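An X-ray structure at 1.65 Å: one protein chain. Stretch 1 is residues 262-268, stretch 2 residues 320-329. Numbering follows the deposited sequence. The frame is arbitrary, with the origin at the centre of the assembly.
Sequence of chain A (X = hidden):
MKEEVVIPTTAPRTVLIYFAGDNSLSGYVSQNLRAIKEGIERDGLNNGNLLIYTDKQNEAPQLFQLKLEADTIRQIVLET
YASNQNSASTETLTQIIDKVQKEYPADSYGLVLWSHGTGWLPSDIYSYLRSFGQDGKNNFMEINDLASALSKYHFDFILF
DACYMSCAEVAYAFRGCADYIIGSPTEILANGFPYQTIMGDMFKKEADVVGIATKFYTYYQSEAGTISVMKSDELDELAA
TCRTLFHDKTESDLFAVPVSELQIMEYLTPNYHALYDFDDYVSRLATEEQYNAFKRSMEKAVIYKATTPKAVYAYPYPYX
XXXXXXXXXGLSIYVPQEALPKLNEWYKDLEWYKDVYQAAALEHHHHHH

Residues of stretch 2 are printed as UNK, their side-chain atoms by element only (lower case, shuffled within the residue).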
ATOM      1  N   LEU A 262      14.999  -9.112 -15.933  1.00 27.98           N
ATOM      2  CA  LEU A 262      14.665  -8.699 -14.566  1.00 24.96           C
ATOM      3  C   LEU A 262      13.491  -9.450 -13.976  1.00 28.21           C
ATOM      4  O   LEU A 262      12.597  -9.864 -14.698  1.00 30.39           O
ATOM      5  CB  LEU A 262      14.300  -7.208 -14.503  1.00 27.93           C
ATOM      6  CG  LEU A 262      15.425  -6.225 -14.789  1.00 26.55           C
ATOM      7  CD1 LEU A 262      14.854  -4.767 -14.785  1.00 24.39           C
ATOM      8  CD2 LEU A 262      16.512  -6.398 -13.732  1.00 29.78           C
ATOM      9  N   GLN A 263      13.465  -9.582 -12.636  1.00 25.86           N
ATOM     10  CA  GLN A 263      12.335 -10.179 -11.994  1.00 25.75           C
ATOM     11  C   GLN A 263      11.111  -9.254 -12.110  1.00 25.13           C
ATOM     12  O   GLN A 263      11.107  -8.142 -11.603  1.00 26.00           O
ATOM     13  CB  GLN A 263      12.634 -10.444 -10.496  1.00 25.18           C
ATOM     14  CG  GLN A 263      11.393 -10.765  -9.618  1.00 25.62           C
ATOM     15  CD  GLN A 263      10.821 -12.122  -9.867  1.00 26.97           C
ATOM     16  OE1 GLN A 263      11.522 -13.136  -9.771  1.00 31.03           O
ATOM     17  NE2 GLN A 263       9.553 -12.180 -10.208  1.00 26.69           N
ATOM     18  N   ILE A 264      10.061  -9.756 -12.741  1.00 26.77           N
ATOM     19  CA  ILE A 264       8.832  -8.941 -12.859  1.00 23.14           C
ATOM     20  C   ILE A 264       8.147  -8.726 -11.502  1.00 25.81           C
ATOM     21  O   ILE A 264       8.096  -9.672 -10.703  1.00 28.18           O
ATOM     22  CB  ILE A 264       7.834  -9.633 -13.814  1.00 24.43           C
ATOM     23  CG1 ILE A 264       8.345  -9.532 -15.204  1.00 26.51           C
ATOM     24  CG2 ILE A 264       6.416  -8.963 -13.755  1.00 27.49           C
ATOM     25  CD1 ILE A 264       7.620 -10.520 -16.110  1.00 28.94           C
ATOM     26  N   MET A 265       7.609  -7.526 -11.260  1.00 21.15           N
ATOM     27  CA  MET A 265       6.712  -7.335 -10.094  1.00 21.17           C
ATOM     28  C   MET A 265       5.325  -6.984 -10.582  1.00 24.48           C
ATOM     29  O   MET A 265       4.347  -7.494 -10.030  1.00 26.74           O
ATOM     30  CB  MET A 265       7.266  -6.236  -9.143  1.00 22.07           C
ATOM     31  CG  MET A 265       8.457  -6.801  -8.346  1.00 25.76           C
ATOM     32  SD  MET A 265       7.900  -7.870  -6.943  1.00 24.98           S
ATOM     33  CE  MET A 265       8.925  -9.337  -7.135  1.00 25.95           C
ATOM     34  N   GLU A 266       5.235  -6.129 -11.596  1.00 23.80           N
ATOM     35  CA  GLU A 266       3.946  -5.723 -12.144  1.00 27.23           C
ATOM     36  C   GLU A 266       3.643  -6.469 -13.438  1.00 27.72           C
ATOM     37  O   GLU A 266       4.519  -6.644 -14.285  1.00 27.24           O
ATOM     38  CB  GLU A 266       3.920  -4.213 -12.389  1.00 28.32           C
ATOM     39  CG  GLU A 266       2.646  -3.712 -13.047  1.00 28.06           C
ATOM     40  CD  GLU A 266       2.864  -3.278 -14.484  1.00 29.58           C
ATOM     41  OE1 GLU A 266       3.853  -2.559 -14.745  1.00 34.57           O
ATOM     42  OE2 GLU A 266       2.049  -3.655 -15.351  1.00 32.89           O
ATOM     43  N   TYR A 267       2.397  -6.907 -13.587  1.00 28.70           N
ATOM     44  CA  TYR A 267       1.980  -7.636 -14.778  1.00 32.79           C
ATOM     45  C   TYR A 267       0.536  -7.318 -15.156  1.00 34.52           C
ATOM     46  O   TYR A 267      -0.349  -8.163 -15.028  1.00 31.65           O
ATOM     47  CB  TYR A 267       2.149  -9.142 -14.571  1.00 27.01           C
ATOM     48  CG  TYR A 267       2.191  -9.936 -15.859  1.00 37.07           C
ATOM     49  CD1 TYR A 267       3.322  -9.930 -16.664  1.00 35.70           C
ATOM     50  CD2 TYR A 267       1.100 -10.691 -16.267  1.00 42.85           C
ATOM     51  CE1 TYR A 267       3.365 -10.654 -17.841  1.00 39.31           C
ATOM     52  CE2 TYR A 267       1.133 -11.418 -17.442  1.00 46.73           C
ATOM     53  CZ  TYR A 267       2.268 -11.395 -18.225  1.00 45.64           C
ATOM     54  OH  TYR A 267       2.306 -12.118 -19.395  1.00 54.71           O
ATOM     55  N   LEU A 268       0.307  -6.094 -15.621  1.00 32.75           N
ATOM     56  CA  LEU A 268      -1.028  -5.664 -16.021  1.00 34.83           C
ATOM     57  C   LEU A 268      -1.228  -5.861 -17.520  1.00 37.87           C
ATOM     58  O   LEU A 268      -2.358  -5.948 -18.001  1.00 40.54           O
ATOM     59  CB  LEU A 268      -1.255  -4.199 -15.647  1.00 33.83           C
ATOM     60  CG  LEU A 268      -1.165  -3.858 -14.158  1.00 36.30           C
ATOM     61  CD1 LEU A 268      -0.777  -2.401 -13.962  1.00 36.17           C
ATOM     62  CD2 LEU A 268      -2.478  -4.167 -13.456  1.00 40.26           C
ATOM     63  N   UNK A 320      -6.593 -14.970 -15.117  1.00 59.24           N
ATOM     64  CA  UNK A 320      -5.438 -14.420 -14.425  1.00 50.05           C
ATOM     65  C   UNK A 320      -4.160 -15.212 -14.695  1.00 48.36           C
ATOM     66  O   UNK A 320      -4.188 -16.198 -15.451  1.00 51.17           O
ATOM     67  N   UNK A 321      -3.051 -14.793 -14.064  1.00 46.11           N
ATOM     68  CA  UNK A 321      -1.716 -15.386 -14.277  1.00 47.62           C
ATOM     69  C   UNK A 321      -0.978 -15.667 -12.967  1.00 46.97           C
ATOM     70  O   UNK A 321      -1.114 -14.913 -12.032  1.00 47.64           O
ATOM     71  o   UNK A 321      -1.438 -14.319 -16.413  1.00 49.84           O
ATOM     72  c   UNK A 321      -0.860 -14.443 -15.123  1.00 45.94           C
ATOM     73  N   UNK A 322      -0.199 -16.742 -12.911  1.00 49.36           N
ATOM     74  CA  UNK A 322       0.683 -16.944 -11.768  1.00 47.45           C
ATOM     75  C   UNK A 322       2.080 -16.941 -12.312  1.00 44.91           C
ATOM     76  O   UNK A 322       2.399 -17.694 -13.214  1.00 48.06           O
ATOM     77  c   UNK A 322       0.397 -18.239 -11.009  1.00 51.53           C
ATOM     78  c   UNK A 322      -0.951 -18.260 -10.332  1.00 57.07           C
ATOM     79  c   UNK A 322      -2.327 -17.933  -8.357  1.00 59.21           C
ATOM     80  c   UNK A 322      -3.337 -18.625 -10.432  1.00 65.77           C
ATOM     81  c   UNK A 322      -1.081 -17.921  -8.989  1.00 54.98           C
ATOM     82  c   UNK A 322      -3.455 -18.280  -9.086  1.00 64.19           C
ATOM     83  c   UNK A 322      -2.093 -18.611 -11.039  1.00 63.66           C
ATOM     84  o   UNK A 322      -4.701 -18.302  -8.487  1.00 65.41           O
ATOM     85  N   UNK A 323       2.916 -16.080 -11.766  1.00 39.11           N
ATOM     86  CA  UNK A 323       4.278 -15.938 -12.229  1.00 36.74           C
ATOM     87  C   UNK A 323       5.217 -16.223 -11.064  1.00 37.10           C
ATOM     88  O   UNK A 323       4.958 -15.844  -9.944  1.00 35.94           O
ATOM     89  c   UNK A 323       3.978 -12.622 -14.352  1.00 41.77           C
ATOM     90  c   UNK A 323       3.682 -14.093 -13.996  1.00 42.54           C
ATOM     91  c   UNK A 323       3.962 -14.958 -15.203  1.00 46.51           C
ATOM     92  c   UNK A 323       4.516 -14.497 -12.780  1.00 38.96           C
ATOM     93  N   UNK A 324       6.358 -16.835 -11.326  1.00 34.71           N
ATOM     94  CA  UNK A 324       7.391 -17.206 -10.347  1.00 35.42           C
ATOM     95  C   UNK A 324       8.068 -15.991  -9.716  1.00 34.81           C
ATOM     96  O   UNK A 324       8.402 -15.034 -10.404  1.00 31.27           O
ATOM     97  c   UNK A 324       8.373 -18.048 -11.191  1.00 39.13           C
ATOM     98  c   UNK A 324       6.748 -17.275 -12.682  1.00 37.29           C
ATOM     99  c   UNK A 324       8.247 -17.398 -12.551  1.00 38.20           C
ATOM    100  N   UNK A 325       8.171 -16.013  -8.383  1.00 32.42           N
ATOM    101  CA  UNK A 325       8.940 -15.009  -7.642  1.00 29.19           C
ATOM    102  C   UNK A 325      10.253 -15.658  -7.351  1.00 30.95           C
ATOM    103  O   UNK A 325      10.371 -16.424  -6.394  1.00 32.68           O
ATOM    104  c   UNK A 325       6.945 -13.891  -6.723  1.00 28.48           C
ATOM    105  c   UNK A 325       8.246 -14.598  -6.355  1.00 28.29           C
ATOM    106  c   UNK A 325       9.141 -13.616  -5.566  1.00 29.10           C
ATOM    107  N   UNK A 326      11.221 -15.405  -8.245  1.00 34.00           N
ATOM    108  CA  UNK A 326      12.542 -15.998  -8.101  1.00 35.93           C
ATOM    109  C   UNK A 326      13.497 -15.095  -7.316  1.00 34.94           C
ATOM    110  O   UNK A 326      14.437 -15.598  -6.719  1.00 39.66           O
ATOM    111  c   UNK A 326      13.164 -16.325  -9.471  1.00 39.16           C
ATOM    112  n   UNK A 326      11.876 -18.395  -9.627  1.00 49.58           N
ATOM    113  o   UNK A 326      12.137 -17.154 -11.485  1.00 51.55           O
ATOM    114  c   UNK A 326      12.349 -17.337 -10.281  1.00 48.10           C
ATOM    115  N   UNK A 327      13.255 -13.776  -7.308  1.00 30.47           N
ATOM    116  CA  UNK A 327      14.052 -12.787  -6.550  1.00 29.39           C
ATOM    117  C   UNK A 327      13.063 -11.927  -5.826  1.00 31.73           C
ATOM    118  O   UNK A 327      12.101 -11.489  -6.445  1.00 30.84           O
ATOM    119  c   UNK A 327      14.926 -11.903  -7.443  1.00 30.76           C
ATOM    120  c   UNK A 327      16.063 -12.788  -8.121  1.00 29.74           C
ATOM    121  c   UNK A 327      17.987 -12.825  -9.679  1.00 44.72           C
ATOM    122  c   UNK A 327      16.889 -11.949  -9.031  1.00 35.40           C
ATOM    123  n   UNK A 327      18.733 -12.023 -10.700  1.00 50.59           N
ATOM    124  N   UNK A 328      13.272 -11.679  -4.536  1.00 27.15           N
ATOM    125  CA  UNK A 328      12.217 -10.930  -3.822  1.00 25.10           C
ATOM    126  C   UNK A 328      12.846 -10.026  -2.801  1.00 22.70           C
ATOM    127  O   UNK A 328      13.313 -10.524  -1.725  1.00 27.79           O
ATOM    128  c   UNK A 328      11.251 -11.931  -3.150  1.00 24.34           C
ATOM    129  c   UNK A 328       8.971 -10.534  -0.384  1.00 25.55           C
ATOM    130  c   UNK A 328       8.207  -9.785  -2.543  1.00 21.07           C
ATOM    131  c   UNK A 328       9.234 -10.518  -3.155  1.00 23.73           C
ATOM    132  o   UNK A 328       7.093  -9.081  -0.595  1.00 23.45           O
ATOM    133  c   UNK A 328       8.092  -9.822  -1.164  1.00 23.30           C
ATOM    134  c   UNK A 328      10.144 -11.216  -2.434  1.00 24.51           C
ATOM    135  c   UNK A 328      10.018 -11.252  -1.019  1.00 25.09           C
ATOM    136  N   UNK A 329      12.875  -8.698  -3.082  1.00 23.70           N
ATOM    137  CA  UNK A 329      13.478  -7.754  -2.106  1.00 24.19           C
ATOM    138  C   UNK A 329      12.424  -7.075  -1.196  1.00 22.72           C
ATOM    139  O   UNK A 329      12.757  -6.418  -0.198  1.00 25.71           O
ATOM    140  c   UNK A 329      14.318  -6.703  -2.882  1.00 25.69           C
ATOM    141  o   UNK A 329      13.439  -5.840  -3.605  1.00 26.59           O
TER
HETATM  142  O   HOH W   1      12.374 -14.255 -12.805  1.00 64.12           O

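Position 320 has backbone atoms alone and touches nothing on stretch 1. Its phi of 75° is positive, a region that favours a residue without a side chain: Gly320.

Position 321 carries one carbon and then one oxygen. The CA-to-CB bond points toward stretch 1, and the oxygen lies 4.0 Å from Tyr267 CE2. This is Ser321; its hydroxyl makes van der Waals contact here and finds its hydrogen bond elsewhere in the structure.

At position 322 one carbon leads to a six-carbon ring bearing an oxygen, the pattern of tyrosine. Tyr322 is out of reach of stretch 1 and exposed, as alternation along a strand would suggest.

Position 323 has four carbons, forked at the second, and points toward stretch 1 again. One branch tip sits over a face of the Tyr267 ring, 3.6 Å from Tyr267 CG. The residue is Leu323, and that tip is CD1, 3.8 Å from the ring centroid and 21° off the normal, a CH-pi contact. Leu323 CD1 also lies 4.4 Å from Ile264 CG2, so one methyl meets both apolar neighbours.

At position 324 three carbons close a ring onto the backbone nitrogen, which defines Pro324. Lacking an N-H, it still offers its carbonyl: Gln263 NE2 donates to Pro324 O at 3.1 Å.

Position 325 has one carbon carrying two more, hence Val325. Its side chain points sideways, and the closest approach is through the backbone, with Val325 C 3.7 Å from Gln263 OE1.

Position 326 shows two carbons, the second carrying one oxygen and one nitrogen: Asn326. Asn326 N donates to Gln263 OE1 at 2.8 Å. A water donates to Asn326 OD1 at 3.2 Å and, weakly, to Gln263 OE1 at 3.3 Å, bridging the two side chains.

Position 327 has four carbons in a row ending in nitrogen. Lys327 packs its CB 4.1 Å from Gln263 CB, while its extended chain leads the amine away to a partner elsewhere. Lys327 N donates to Gln263 OE1 at 3.1 Å.

Position 328 repeats the ring-and-oxygen pattern: Tyr328. Met265 CE approaches the ring edge, 4.2 Å from Tyr328 CD1, while the hydroxyl bonds elsewhere.

Position 329, one carbon and one oxygen, is Ser329, which makes no contact.

The contact thus has two parts. The Gln263 amide binds the backbone: its oxygen accepts from two successive N-H groups, and its nitrogen donates to Pro324 O and, at 2.9 Å, to Ile264 O. Beside it, Leu323 packs on Tyr267 and Ile264, adding apolar contact to this polar clamp.

Stretch 2, residues 320-329: GSYLPVNKYS
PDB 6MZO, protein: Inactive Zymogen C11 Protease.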